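Local coordinates for protein methyl transferase from Methanosarcina acetivorans (Methanosarcina acetivorans, PDB 6MRO) that probably transfers a methyl group from S-adenosyl-L-methionine to an acceptor substrate, and here binds S-adenosyl-L-homocysteine and calcium ions, at residues I168-D173 with L189-K194; F100-D105 with K133-C138; I60-R65 with V85-E90; C55-I60 with V79-I84. The protein carries 1 engineered substitution. All blocks are in the same frame, centred on the assembly; numbering follows the deposited sequence.

Contact 1 (I168-D173 with L189-K194); sequences IIYIKD and LLSATK
The apolar centre is Leu190 CD1, which meets Ile168 CG2 at 3.7 Å, the side chains crossing at about a right angle. Leu190 CD1 also reaches Ile171 CG1 at 4.0 Å, and helix 155-162 packs on this face. On the other face of the hairpin, Tyr170 CG takes the crowded position between backbone N and carbonyl carbon (chi1 61°). This lays the ring across Ser191, whose CB makes a CH-pi contact 3.5 Å from the Tyr170 ring centroid. Lys172 CD covers the opposite ring face, Leu189 O sits at the edge, and Tyr170 OH bonds to Glu30. An alanine in place of Tyr170 removes the ring and the bond to Glu30, and would probably leave Ser191 CB and Lys172 CD less well packed. The antiparallel backbones of Lys172 and Leu189 bond each other in both directions. At the classic beta bulge Ile169 and Tyr170 both face Ser191. Ser191 O accepts Ile169 N at 2.7 Å and Tyr170 N at 3.4 Å. It thus takes one strong and one weak N-H.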
loop_
_atom_site.group_PDB
_atom_site.type_symbol
_atom_site.label_atom_id
_atom_site.label_comp_id
_atom_site.label_asym_id
_atom_site.label_seq_id
_atom_site.Cartn_x
_atom_site.Cartn_y
_atom_site.Cartn_z
ATOM N N ILE A 168 12.987 3.312 -10.489
ATOM C CA ILE A 168 11.859 2.482 -10.878
ATOM C C ILE A 168 12.421 1.205 -11.482
ATOM O O ILE A 168 13.242 1.258 -12.410
ATOM C CB ILE A 168 10.944 3.229 -11.854
ATOM C CG1 ILE A 168 10.349 4.443 -11.136
ATOM C CG2 ILE A 168 9.839 2.310 -12.358
ATOM C CD1 ILE A 168 9.512 5.328 -12.006
ATOM N N ILE A 169 12.028 0.064 -10.928
ATOM C CA ILE A 169 12.486 -1.217 -11.451
ATOM C C ILE A 169 11.564 -1.706 -12.556
ATOM O O ILE A 169 12.015 -2.029 -13.662
ATOM C CB ILE A 169 12.613 -2.250 -10.310
ATOM C CG1 ILE A 169 13.465 -1.685 -9.161
ATOM C CG2 ILE A 169 13.201 -3.554 -10.836
ATOM C CD1 ILE A 169 14.886 -1.352 -9.533
ATOM N N TYR A 170 10.261 -1.707 -12.285
ATOM C CA TYR A 170 9.269 -2.028 -13.294
ATOM C C TYR A 170 7.929 -1.426 -12.901
ATOM O O TYR A 170 7.689 -1.095 -11.734
ATOM C CB TYR A 170 9.135 -3.541 -13.501
ATOM C CG TYR A 170 8.705 -4.369 -12.294
ATOM C CD1 TYR A 170 7.393 -4.315 -11.794
ATOM C CD2 TYR A 170 9.593 -5.257 -11.704
ATOM C CE1 TYR A 170 7.008 -5.094 -10.721
ATOM C CE2 TYR A 170 9.218 -6.039 -10.621
ATOM C CZ TYR A 170 7.929 -5.951 -10.133
ATOM O OH TYR A 170 7.557 -6.734 -9.069
ATOM N N ILE A 171 7.068 -1.270 -13.902
ATOM C CA ILE A 171 5.630 -1.080 -13.713
ATOM C C ILE A 171 4.953 -2.178 -14.528
ATOM O O ILE A 171 4.998 -2.154 -15.768
ATOM C CB ILE A 171 5.165 0.314 -14.159
ATOM C CG1 ILE A 171 5.992 1.408 -13.472
ATOM C CG2 ILE A 171 3.678 0.492 -13.872
ATOM C CD1 ILE A 171 5.814 2.793 -14.069
ATOM N N LYS A 172 4.341 -3.138 -13.842
ATOM C CA LYS A 172 3.808 -4.352 -14.443
ATOM C C LYS A 172 2.285 -4.327 -14.459
ATOM O O LYS A 172 1.651 -3.883 -13.496
ATOM C CB LYS A 172 4.272 -5.594 -13.669
ATOM C CG LYS A 172 5.558 -6.195 -14.177
ATOM C CD LYS A 172 5.998 -7.393 -13.336
ATOM C CE LYS A 172 7.345 -7.898 -13.833
ATOM N NZ LYS A 172 8.046 -8.772 -12.860
ATOM N N ASP A 173 1.703 -4.826 -15.543
ATOM C CA ASP A 173 0.269 -5.089 -15.563
ATOM C C ASP A 173 -0.046 -6.228 -14.606
ATOM O O ASP A 173 0.567 -7.296 -14.672
ATOM C CB ASP A 173 -0.199 -5.454 -16.972
ATOM C CG ASP A 173 -0.167 -4.273 -17.922
ATOM O OD1 ASP A 173 0.687 -4.265 -18.834
ATOM O OD2 ASP A 173 -1.002 -3.356 -17.760
ATOM N N LEU A 189 1.477 -2.681 -10.954
ATOM C CA LEU A 189 2.332 -2.910 -9.794
ATOM C C LEU A 189 3.676 -2.244 -10.056
ATOM O O LEU A 189 4.387 -2.612 -11.001
ATOM C CB LEU A 189 2.520 -4.397 -9.511
ATOM C CG LEU A 189 3.420 -4.674 -8.299
ATOM C CD1 LEU A 189 2.679 -4.368 -7.003
ATOM C CD2 LEU A 189 3.929 -6.109 -8.326
ATOM N N LEU A 190 3.998 -1.252 -9.240
ATOM C CA LEU A 190 5.284 -0.586 -9.289
ATOM C C LEU A 190 6.239 -1.252 -8.309
ATOM O O LEU A 190 5.900 -1.451 -7.132
ATOM C CB LEU A 190 5.123 0.897 -8.953
ATOM C CG LEU A 190 6.386 1.631 -8.494
ATOM C CD1 LEU A 190 7.335 1.837 -9.678
ATOM C CD2 LEU A 190 5.975 2.967 -7.878
ATOM N N SER A 191 7.431 -1.579 -8.791
ATOM C CA SER A 191 8.557 -1.945 -7.945
ATOM C C SER A 191 9.578 -0.823 -8.047
ATOM O O SER A 191 10.045 -0.502 -9.148
ATOM C CB SER A 191 9.168 -3.277 -8.370
ATOM O OG SER A 191 10.378 -3.534 -7.665
ATOM N N ALA A 192 9.898 -0.210 -6.912
ATOM C CA ALA A 192 10.840 0.896 -6.894
ATOM C C ALA A 192 11.805 0.705 -5.734
ATOM O O ALA A 192 11.526 -0.040 -4.791
ATOM C CB ALA A 192 10.102 2.235 -6.796
ATOM N N THR A 193 12.962 1.367 -5.818
ATOM C CA THR A 193 13.969 1.294 -4.758
ATOM C C THR A 193 14.443 2.689 -4.378
ATOM O O THR A 193 14.493 3.598 -5.208
ATOM C CB THR A 193 15.185 0.434 -5.161
ATOM O OG1 THR A 193 16.020 1.161 -6.070
ATOM C CG2 THR A 193 14.738 -0.877 -5.800
ATOM N N LYS A 194 14.804 2.851 -3.110
ATOM C CA LYS A 194 15.220 4.154 -2.605
ATOM C C LYS A 194 16.520 4.632 -3.247
ATOM O O LYS A 194 17.543 3.964 -3.173
ATOM C CB LYS A 194 15.375 4.109 -1.082
ATOM C CG LYS A 194 15.967 5.368 -0.486
ATOM C CD LYS A 194 15.718 5.449 1.022
ATOM C CE LYS A 194 16.202 6.775 1.569
ATOM N NZ LYS A 194 15.790 6.999 2.982
ATOM O OXT LYS A 194 16.576 5.705 -3.852
#

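Contact 2 (F100-D105 with K133-C138); sequences FDIVID and KYFMLC
Tyr134 and Asp105 both hold CG anti to the backbone N (chi1 176° and 173°), so their side chains run side by side. They come from neighbouring parallel strands of the central sheet of the Rossmann-like methyltransferase fold. Tyr134 OH then donates to Asp105 OD1 at 2.7 Å, reaching it from above the carboxylate plane. Ring and carboxylate planes stand 65° apart. Asp105 CB touches Tyr134 CE2 at 3.6 Å, and Met136 CG lies alongside Asp105 CG, also at 3.6 Å. The second oxygen is held as well. A water donates to Asp105 OD2 at 2.7 Å and bridges it to Leu137 O, and Phe109 N bonds Asp105 OD2 as well. These donors would probably keep the buried carboxylate ionised. A phenylalanine in place of Tyr134 removes the hydroxyl donor and would probably leave the buried carboxylate less firmly held. Val103 CG1 packs on Tyr134 CD2 at 3.9 Å. On the other face, Ile102 CG2 lies at the edge of the Phe135 ring, 4.2 Å from Phe135 CD2. The backbone bonds alternate between the strands, from Lys133 N to Asp101 O through to Leu137 N to Asp105 O. Helix 114-127 covers Tyr134 and Asp105 through Phe120. Helix 20-27 covers Ile104 and Phe135 through Phe22. Strand 35-39 flanks 100-106, and strand 184-193 flanks 132-139.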
loop_
_atom_site.group_PDB
_atom_site.type_symbol
_atom_site.label_atom_id
_atom_site.label_comp_id
_atom_site.label_asym_id
_atom_site.label_seq_id
_atom_site.Cartn_x
_atom_site.Cartn_y
_atom_site.Cartn_z
ATOM N N PHE A 100 12.670 1.138 7.303
ATOM C CA PHE A 100 11.969 -0.007 6.732
ATOM C C PHE A 100 12.696 -0.559 5.511
ATOM O O PHE A 100 13.123 0.200 4.639
ATOM C CB PHE A 100 10.532 0.383 6.359
ATOM C CG PHE A 100 9.669 0.660 7.550
ATOM C CD1 PHE A 100 9.423 1.959 7.952
ATOM C CD2 PHE A 100 9.132 -0.384 8.287
ATOM C CE1 PHE A 100 8.635 2.216 9.079
ATOM C CE2 PHE A 100 8.364 -0.133 9.423
ATOM C CZ PHE A 100 8.107 1.164 9.810
ATOM N N ASP A 101 12.827 -1.889 5.463
ATOM C CA ASP A 101 13.317 -2.576 4.269
ATOM C C ASP A 101 12.287 -2.597 3.138
ATOM O O ASP A 101 12.658 -2.667 1.960
ATOM C CB ASP A 101 13.692 -4.010 4.632
ATOM C CG ASP A 101 14.726 -4.069 5.709
ATOM O OD1 ASP A 101 14.394 -4.492 6.837
ATOM O OD2 ASP A 101 15.878 -3.678 5.423
ATOM N N ILE A 102 11.000 -2.593 3.482
ATOM C CA ILE A 102 9.902 -2.722 2.526
ATOM C C ILE A 102 8.813 -1.746 2.935
ATOM O O ILE A 102 8.472 -1.661 4.125
ATOM C CB ILE A 102 9.318 -4.150 2.506
ATOM C CG1 ILE A 102 10.362 -5.199 2.143
ATOM C CG2 ILE A 102 8.071 -4.232 1.613
ATOM C CD1 ILE A 102 10.243 -6.452 3.020
ATOM N N VAL A 103 8.274 -1.003 1.967
ATOM C CA VAL A 103 6.979 -0.341 2.122
ATOM C C VAL A 103 6.043 -0.908 1.064
ATOM O O VAL A 103 6.392 -0.920 -0.126
ATOM C CB VAL A 103 7.068 1.189 1.978
ATOM C CG1 VAL A 103 5.651 1.807 2.004
ATOM C CG2 VAL A 103 7.942 1.791 3.097
ATOM N N ILE A 104 4.851 -1.365 1.489
ATOM C CA ILE A 104 3.812 -1.787 0.550
ATOM C C ILE A 104 2.651 -0.804 0.593
ATOM O O ILE A 104 2.286 -0.264 1.636
ATOM C CB ILE A 104 3.312 -3.240 0.765
ATOM C CG1 ILE A 104 2.582 -3.416 2.101
ATOM C CG2 ILE A 104 4.467 -4.236 0.604
ATOM C CD1 ILE A 104 1.838 -4.763 2.208
ATOM N N ASP A 105 2.046 -0.596 -0.573
ATOM C CA ASP A 105 1.021 0.430 -0.758
ATOM C C ASP A 105 -0.042 -0.241 -1.621
ATOM O O ASP A 105 0.157 -0.422 -2.820
ATOM C CB ASP A 105 1.660 1.653 -1.412
ATOM C CG ASP A 105 0.674 2.730 -1.807
ATOM O OD1 ASP A 105 1.155 3.881 -1.889
ATOM O OD2 ASP A 105 -0.535 2.471 -2.018
ATOM N N LYS A 133 12.840 -1.292 -0.652
ATOM C CA LYS A 133 11.880 -1.451 -1.702
ATOM C C LYS A 133 10.504 -0.850 -1.403
ATOM O O LYS A 133 10.032 -0.944 -0.335
ATOM C CB LYS A 133 11.641 -2.926 -1.939
ATOM C CG LYS A 133 12.838 -3.781 -2.230
ATOM C CD LYS A 133 13.078 -3.718 -3.719
ATOM C CE LYS A 133 14.162 -4.652 -4.189
ATOM N NZ LYS A 133 14.193 -4.535 -5.679
ATOM N N TYR A 134 9.923 -0.243 -2.423
ATOM C CA TYR A 134 8.560 0.272 -2.407
ATOM C C TYR A 134 7.771 -0.482 -3.466
ATOM O O TYR A 134 8.158 -0.488 -4.645
ATOM C CB TYR A 134 8.546 1.775 -2.691
ATOM C CG TYR A 134 7.175 2.430 -2.810
ATOM C CD1 TYR A 134 6.820 3.128 -3.957
ATOM C CD2 TYR A 134 6.258 2.379 -1.757
ATOM C CE1 TYR A 134 5.595 3.738 -4.065
ATOM C CE2 TYR A 134 5.010 2.999 -1.850
ATOM C CZ TYR A 134 4.696 3.675 -3.016
ATOM O OH TYR A 134 3.492 4.301 -3.131
ATOM N N PHE A 135 6.688 -1.133 -3.039
ATOM C CA PHE A 135 5.767 -1.841 -3.922
ATOM C C PHE A 135 4.401 -1.183 -3.817
ATOM O O PHE A 135 3.840 -1.081 -2.716
ATOM C CB PHE A 135 5.663 -3.317 -3.536
ATOM C CG PHE A 135 6.959 -4.054 -3.659
ATOM C CD1 PHE A 135 7.451 -4.392 -4.913
ATOM C CD2 PHE A 135 7.677 -4.418 -2.533
ATOM C CE1 PHE A 135 8.655 -5.068 -5.047
ATOM C CE2 PHE A 135 8.873 -5.117 -2.651
ATOM C CZ PHE A 135 9.368 -5.441 -3.904
ATOM N N MET A 136 3.871 -0.738 -4.953
ATOM C CA MET A 136 2.625 0.008 -4.968
ATOM C C MET A 136 1.687 -0.584 -6.003
ATOM O O MET A 136 2.089 -0.840 -7.141
ATOM C CB MET A 136 2.886 1.487 -5.255
ATOM C CG MET A 136 1.649 2.370 -5.216
ATOM S SD MET A 136 0.740 2.432 -6.786
ATOM C CE MET A 136 1.865 3.474 -7.724
ATOM N N LEU A 137 0.439 -0.791 -5.602
ATOM C CA LEU A 137 -0.589 -1.351 -6.464
ATOM C C LEU A 137 -1.685 -0.320 -6.675
ATOM O O LEU A 137 -2.211 0.238 -5.704
ATOM C CB LEU A 137 -1.136 -2.635 -5.836
ATOM C CG LEU A 137 -2.323 -3.359 -6.470
ATOM C CD1 LEU A 137 -1.876 -4.034 -7.742
ATOM C CD2 LEU A 137 -2.863 -4.399 -5.452
ATOM N N CYS A 138 -2.043 -0.086 -7.938
ATOM C CA CYS A 138 -3.077 0.886 -8.255
ATOM C C CYS A 138 -3.807 0.463 -9.525
ATOM O O CYS A 138 -3.329 -0.372 -10.299
ATOM C CB CYS A 138 -2.472 2.294 -8.398
ATOM S SG CYS A 138 -1.262 2.426 -9.752
HETATM O O HOH W 1 -1.995 2.557 -4.345
#

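Contact 3 (I60-R65 with V85-E90); sequences IDLAKR and VGNVLE. Engineered in segment 60-65: Arg65 (natural residue Asp). With SAH (S-adenosyl-L-homocysteine), chain B.
The adenine of S-adenosyl-L-homocysteine is lined by Leu62 and Val88. Leu62 CD1 sits over one face, 3.4 Å from SAH C5. Val88 CG2 lies on the other side of the plane, out beyond the N1-C2 rim of the ring. Two bonds hold the edge. SAH N6 donates to Asn87 OD1 at 2.9 Å, and Val88 N donates to SAH N1 at 2.9 Å, almost straight (174°). Asn87 OD1 also accepts Leu89 N, an Asx turn that fixes the amide. At the ribose, Asp61 has CG anti to its backbone N. Asp61 OD1 accepts SAH O2' at 2.7 Å and Asp61 OD2 accepts SAH O3' at 2.5 Å. Ala63 N uses the anti lone pair of Asp61 OD1, a second Asx turn, and Gly42 N bonds Asp61 OD2. The two segments meet where Gly86 N donates to Asp61 O at 2.9 Å. Ile60 CD1 packs against Gly86, where a CB would come within 2.8 Å of it. Ile60 CG2 touches Val88 CG2 at 3.9 Å. An acidic residue gripping both ribose hydroxyls is a hallmark of class I methyltransferases. The acceptor at N6 and the donor at N1 match a 6-aminopurine, so the pocket is chemically suited to adenosine.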
loop_
_atom_site.group_PDB
_atom_site.type_symbol
_atom_site.label_atom_id
_atom_site.label_comp_id
_atom_site.label_asym_id
_atom_site.label_seq_id
_atom_site.Cartn_x
_atom_site.Cartn_y
_atom_site.Cartn_z
ATOM N N ILE A 60 -0.106 1.105 9.128
ATOM C CA ILE A 60 -0.598 2.411 9.546
ATOM C C ILE A 60 -1.826 2.774 8.717
ATOM O O ILE A 60 -1.869 2.542 7.501
ATOM C CB ILE A 60 0.506 3.483 9.430
ATOM C CG1 ILE A 60 -0.035 4.855 9.818
ATOM C CG2 ILE A 60 1.154 3.467 8.029
ATOM C CD1 ILE A 60 1.037 5.875 10.015
ATOM N N ASP A 61 -2.848 3.310 9.383
ATOM C CA ASP A 61 -4.056 3.718 8.677
ATOM C C ASP A 61 -4.741 4.804 9.490
ATOM O O ASP A 61 -4.651 4.820 10.718
ATOM C CB ASP A 61 -5.002 2.531 8.454
ATOM C CG ASP A 61 -6.022 2.787 7.344
ATOM O OD1 ASP A 61 -6.968 3.580 7.556
ATOM O OD2 ASP A 61 -5.886 2.181 6.257
ATOM N N LEU A 62 -5.435 5.699 8.784
ATOM C CA LEU A 62 -6.166 6.787 9.437
ATOM C C LEU A 62 -7.384 6.289 10.212
ATOM O O LEU A 62 -7.774 6.901 11.210
ATOM C CB LEU A 62 -6.612 7.806 8.389
ATOM C CG LEU A 62 -5.640 8.897 7.960
ATOM C CD1 LEU A 62 -6.289 9.718 6.842
ATOM C CD2 LEU A 62 -5.282 9.782 9.154
ATOM N N ALA A 63 -7.986 5.190 9.788
ATOM C CA ALA A 63 -9.283 4.762 10.307
ATOM C C ALA A 63 -9.086 3.873 11.526
ATOM O O ALA A 63 -8.558 2.768 11.405
ATOM C CB ALA A 63 -10.051 4.017 9.220
ATOM N N LYS A 64 -9.545 4.331 12.700
ATOM C CA LYS A 64 -9.411 3.498 13.887
ATOM C C LYS A 64 -10.183 2.196 13.742
ATOM O O LYS A 64 -9.745 1.154 14.241
ATOM C CB LYS A 64 -9.873 4.242 15.141
ATOM C CG LYS A 64 -9.307 5.634 15.299
ATOM C CD LYS A 64 -9.837 6.300 16.572
ATOM C CE LYS A 64 -11.356 6.259 16.612
ATOM N NZ LYS A 64 -11.986 7.021 15.489
ATOM N N ARG A 65 -11.343 2.235 13.076
ATOM C CA ARG A 65 -12.118 1.013 12.883
ATOM C C ARG A 65 -11.328 -0.025 12.094
ATOM O O ARG A 65 -11.319 -1.212 12.447
ATOM C CB ARG A 65 -13.441 1.340 12.187
ATOM C CG ARG A 65 -14.193 0.134 11.630
ATOM C CD ARG A 65 -14.726 -0.736 12.735
ATOM N NE ARG A 65 -15.626 -1.775 12.241
ATOM C CZ ARG A 65 -16.943 -1.630 12.113
ATOM N NH1 ARG A 65 -17.519 -0.476 12.427
ATOM N NH2 ARG A 65 -17.685 -2.634 11.664
ATOM N N VAL A 85 -2.856 3.599 14.371
ATOM C CA VAL A 85 -3.640 4.658 13.756
ATOM C C VAL A 85 -2.714 5.834 13.502
ATOM O O VAL A 85 -2.002 6.276 14.413
ATOM C CB VAL A 85 -4.812 5.070 14.662
ATOM C CG1 VAL A 85 -5.568 6.230 14.034
ATOM C CG2 VAL A 85 -5.752 3.885 14.915
ATOM N N GLY A 86 -2.727 6.354 12.286
ATOM C CA GLY A 86 -1.806 7.428 11.962
ATOM C C GLY A 86 -1.966 7.894 10.534
ATOM O O GLY A 86 -2.639 7.263 9.709
ATOM N N ASN A 87 -1.312 9.018 10.255
ATOM C CA ASN A 87 -1.364 9.694 8.967
ATOM C C ASN A 87 -0.024 9.521 8.265
ATOM O O ASN A 87 1.007 9.931 8.797
ATOM C CB ASN A 87 -1.667 11.177 9.164
ATOM C CG ASN A 87 -2.072 11.862 7.893
ATOM O OD1 ASN A 87 -1.627 11.503 6.794
ATOM N ND2 ASN A 87 -2.922 12.873 8.029
ATOM N N VAL A 88 -0.045 8.936 7.067
ATOM C CA VAL A 88 1.188 8.708 6.319
ATOM C C VAL A 88 1.860 10.032 5.978
ATOM O O VAL A 88 3.089 10.112 5.899
ATOM C CB VAL A 88 0.883 7.864 5.064
ATOM C CG1 VAL A 88 2.031 7.932 4.047
ATOM C CG2 VAL A 88 0.617 6.417 5.482
ATOM N N LEU A 89 1.074 11.098 5.811
ATOM C CA LEU A 89 1.614 12.424 5.549
ATOM C C LEU A 89 2.237 13.062 6.784
ATOM O O LEU A 89 2.777 14.172 6.680
ATOM C CB LEU A 89 0.520 13.335 4.989
ATOM C CG LEU A 89 -0.186 12.857 3.717
ATOM C CD1 LEU A 89 -1.229 13.874 3.269
ATOM C CD2 LEU A 89 0.816 12.591 2.602
ATOM N N GLU A 90 2.175 12.389 7.939
ATOM C CA GLU A 90 2.774 12.872 9.178
ATOM C C GLU A 90 3.639 11.809 9.850
ATOM O O GLU A 90 3.970 11.951 11.033
ATOM C CB GLU A 90 1.691 13.332 10.158
ATOM C CG GLU A 90 0.906 14.549 9.722
ATOM C CD GLU A 90 -0.404 14.670 10.471
ATOM O OE1 GLU A 90 -0.638 13.855 11.391
ATOM O OE2 GLU A 90 -1.198 15.579 10.143
HETATM N N SAH B . -4.498 -1.323 1.910
HETATM C CA SAH B . -5.862 -1.706 2.316
HETATM C CB SAH B . -6.788 -0.496 2.290
HETATM C CG SAH B . -6.758 0.272 0.968
HETATM S SD SAH B . -7.992 1.589 0.867
HETATM C C SAH B . -6.432 -2.803 1.430
HETATM O O SAH B . -5.827 -3.172 0.411
HETATM O OXT SAH B . -7.518 -3.325 1.722
HETATM C "C5'" SAH B . -6.888 2.970 1.295
HETATM C "C4'" SAH B . -6.619 3.077 2.798
HETATM O "O4'" SAH B . -5.761 4.186 3.034
HETATM C "C3'" SAH B . -7.859 3.272 3.670
HETATM O "O3'" SAH B . -7.855 2.253 4.657
HETATM C "C2'" SAH B . -7.681 4.671 4.246
HETATM O "O2'" SAH B . -8.204 4.848 5.553
HETATM C "C1'" SAH B . -6.171 4.839 4.218
HETATM N N9 SAH B . -5.685 6.221 4.154
HETATM C C8 SAH B . -6.105 7.237 3.323
HETATM N N7 SAH B . -5.348 8.322 3.567
HETATM C C5 SAH B . -4.440 8.004 4.522
HETATM C C6 SAH B . -3.432 8.728 5.152
HETATM N N6 SAH B . -3.212 9.998 4.838
HETATM N N1 SAH B . -2.665 8.114 6.106
HETATM C C2 SAH B . -2.882 6.790 6.440
HETATM N N3 SAH B . -3.888 6.073 5.831
HETATM C C4 SAH B . -4.637 6.680 4.879
#

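Contact 4 (C55-I60 with V79-I84); sequences CDVTGI and VKVNFI
This contact closes a beta-alpha-beta unit of the Rossmann-like methyltransferase fold. Strands 56-61 and 82-85 run parallel, and helix 64-76 connects them. The axes of the two strand segments make an angle of 11°. Asn82 bonds the residues on either side of Thr58: its N donates to Val57 O and its O accepts from Gly59 N. Ile84 N donates to Gly59 O at 2.8 Å, nearly along the C=O axis. On one face of the sheet, Thr58 and Asn82 lie side by side. Asn82 CG is anti to the backbone N (chi1 180°), and Thr58 OG1 is beside its own N (chi1 -63°). Asn82 ND2 therefore donates to Thr58 OG1 at 3.2 Å, with the oxygen close to the amide plane. Farther along, Ile84 CG1 packs against Ile60 CB at 4.1 Å. The helix side holds Phe83. The Phe83 side chain packs on Ile67, Ala70, Lys71 and Ala74 of helix 64-76. Val81 CG1 sits over the centre of one Phe83 ring face, 3.5 Å above its plane, and meets Val57 CG1 at 3.9 Å. Gly59 has no side chain here, and a CB would come within 2.9 Å of Phe83 CE1. At the start of the pair a water accepts from Val57 N at 2.9 Å and lies 2.6 Å from Lys80 O.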
loop_
_atom_site.group_PDB
_atom_site.type_symbol
_atom_site.label_atom_id
_atom_site.label_comp_id
_atom_site.label_asym_id
_atom_site.label_seq_id
_atom_site.Cartn_x
_atom_site.Cartn_y
_atom_site.Cartn_z
ATOM N N CYS A 55 8.433 -11.307 7.827
ATOM C CA CYS A 55 8.701 -9.883 7.979
ATOM C C CYS A 55 8.257 -9.385 9.356
ATOM O O CYS A 55 7.345 -9.939 9.970
ATOM C CB CYS A 55 7.995 -9.073 6.893
ATOM S SG CYS A 55 8.673 -9.325 5.233
ATOM N N ASP A 56 8.931 -8.339 9.840
ATOM C CA ASP A 56 8.489 -7.586 11.019
ATOM C C ASP A 56 7.596 -6.463 10.517
ATOM O O ASP A 56 8.092 -5.490 9.946
ATOM C CB ASP A 56 9.673 -6.991 11.777
ATOM C CG ASP A 56 10.608 -8.039 12.339
ATOM O OD1 ASP A 56 10.142 -9.152 12.678
ATOM O OD2 ASP A 56 11.816 -7.739 12.432
ATOM N N VAL A 57 6.285 -6.572 10.729
ATOM C CA VAL A 57 5.329 -5.746 10.001
ATOM C C VAL A 57 4.737 -4.675 10.902
ATOM O O VAL A 57 4.311 -4.955 12.030
ATOM C CB VAL A 57 4.208 -6.588 9.375
ATOM C CG1 VAL A 57 3.255 -5.675 8.585
ATOM C CG2 VAL A 57 4.823 -7.597 8.433
ATOM N N THR A 58 4.704 -3.452 10.379
ATOM C CA THR A 58 3.917 -2.349 10.914
ATOM C C THR A 58 2.884 -1.945 9.875
ATOM O O THR A 58 3.195 -1.856 8.687
ATOM C CB THR A 58 4.818 -1.150 11.252
ATOM O OG1 THR A 58 5.738 -1.524 12.288
ATOM C CG2 THR A 58 3.970 0.019 11.752
ATOM N N GLY A 59 1.648 -1.724 10.320
ATOM C CA GLY A 59 0.629 -1.199 9.432
ATOM C C GLY A 59 0.056 0.092 9.975
ATOM O O GLY A 59 -0.239 0.174 11.169
ATOM N N ILE A 60 -0.106 1.105 9.128
ATOM C CA ILE A 60 -0.598 2.411 9.546
ATOM C C ILE A 60 -1.826 2.774 8.717
ATOM O O ILE A 60 -1.869 2.542 7.501
ATOM C CB ILE A 60 0.506 3.483 9.430
ATOM C CG1 ILE A 60 -0.035 4.855 9.818
ATOM C CG2 ILE A 60 1.154 3.467 8.029
ATOM C CD1 ILE A 60 1.037 5.875 10.015
ATOM N N VAL A 79 -0.722 -14.003 14.878
ATOM C CA VAL A 79 0.359 -13.354 14.204
ATOM C C VAL A 79 0.633 -12.022 14.872
ATOM O O VAL A 79 -0.239 -11.377 15.306
ATOM C CB VAL A 79 -0.012 -13.148 12.721
ATOM C CG1 VAL A 79 1.047 -12.366 12.022
ATOM C CG2 VAL A 79 -0.242 -14.440 12.021
ATOM N N LYS A 80 1.882 -11.624 14.939
ATOM C CA LYS A 80 2.233 -10.395 15.553
ATOM C C LYS A 80 2.433 -9.333 14.510
ATOM O O LYS A 80 3.201 -9.513 13.625
ATOM C CB LYS A 80 3.553 -10.526 16.295
ATOM C CG LYS A 80 3.580 -11.536 17.412
ATOM C CD LYS A 80 2.637 -11.193 18.561
ATOM C CE LYS A 80 2.688 -12.146 19.734
ATOM N NZ LYS A 80 1.708 -11.717 20.770
ATOM N N VAL A 81 1.699 -8.244 14.612
ATOM C CA VAL A 81 1.828 -7.121 13.729
ATOM C C VAL A 81 1.649 -5.875 14.557
ATOM O O VAL A 81 0.861 -5.889 15.452
ATOM C CB VAL A 81 0.770 -7.064 12.623
ATOM C CG1 VAL A 81 0.979 -5.838 11.767
ATOM C CG2 VAL A 81 0.763 -8.288 11.770
ATOM N N ASN A 82 2.383 -4.815 14.241
ATOM C CA ASN A 82 2.300 -3.511 14.907
ATOM C C ASN A 82 1.341 -2.622 14.110
ATOM O O ASN A 82 1.739 -1.918 13.182
ATOM C CB ASN A 82 3.701 -2.913 15.018
ATOM C CG ASN A 82 3.730 -1.553 15.689
ATOM O OD1 ASN A 82 3.030 -1.301 16.663
ATOM N ND2 ASN A 82 4.572 -0.667 15.165
ATOM N N PHE A 83 0.053 -2.661 14.464
ATOM C CA PHE A 83 -0.968 -1.864 13.785
ATOM C C PHE A 83 -1.170 -0.553 14.534
ATOM O O PHE A 83 -1.406 -0.556 15.752
ATOM C CB PHE A 83 -2.298 -2.621 13.708
ATOM C CG PHE A 83 -2.360 -3.646 12.607
ATOM C CD1 PHE A 83 -2.244 -3.271 11.278
ATOM C CD2 PHE A 83 -2.550 -4.989 12.909
ATOM C CE1 PHE A 83 -2.309 -4.217 10.267
ATOM C CE2 PHE A 83 -2.620 -5.934 11.912
ATOM C CZ PHE A 83 -2.496 -5.549 10.584
ATOM N N ILE A 84 -1.075 0.568 13.826
ATOM C CA ILE A 84 -1.185 1.867 14.479
ATOM C C ILE A 84 -2.074 2.789 13.661
ATOM O O ILE A 84 -2.074 2.754 12.425
ATOM C CB ILE A 84 0.197 2.518 14.740
ATOM C CG1 ILE A 84 0.932 2.856 13.447
ATOM C CG2 ILE A 84 1.067 1.623 15.616
ATOM C CD1 ILE A 84 2.291 3.489 13.703
HETATM O O HOH W 2 5.251 -8.750 12.258
#

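All four contacts reach one mixed sheet of seven strands. Contacts 4 and 3 come first along the chain, their segments alternating, then contact 2, then contact 1. Contacts 3 and 4 share Ile60 and strand 56-61, with centres about 13 Å apart. Contact 4 lies at one border of the sheet, on strand 82-85, and contact 1 at the other, on strand 167-177, about 23 Å away between centres. Contact 2 lies between them and touches both, contact 1 through neighbouring strands. Its centre is about 16 Å from that of contact 3, where S-adenosyl-L-homocysteine is bound. The ligand-binding loops thus follow the parallel part of the sheet, while contact 1 forms the antiparallel hairpin at the far border.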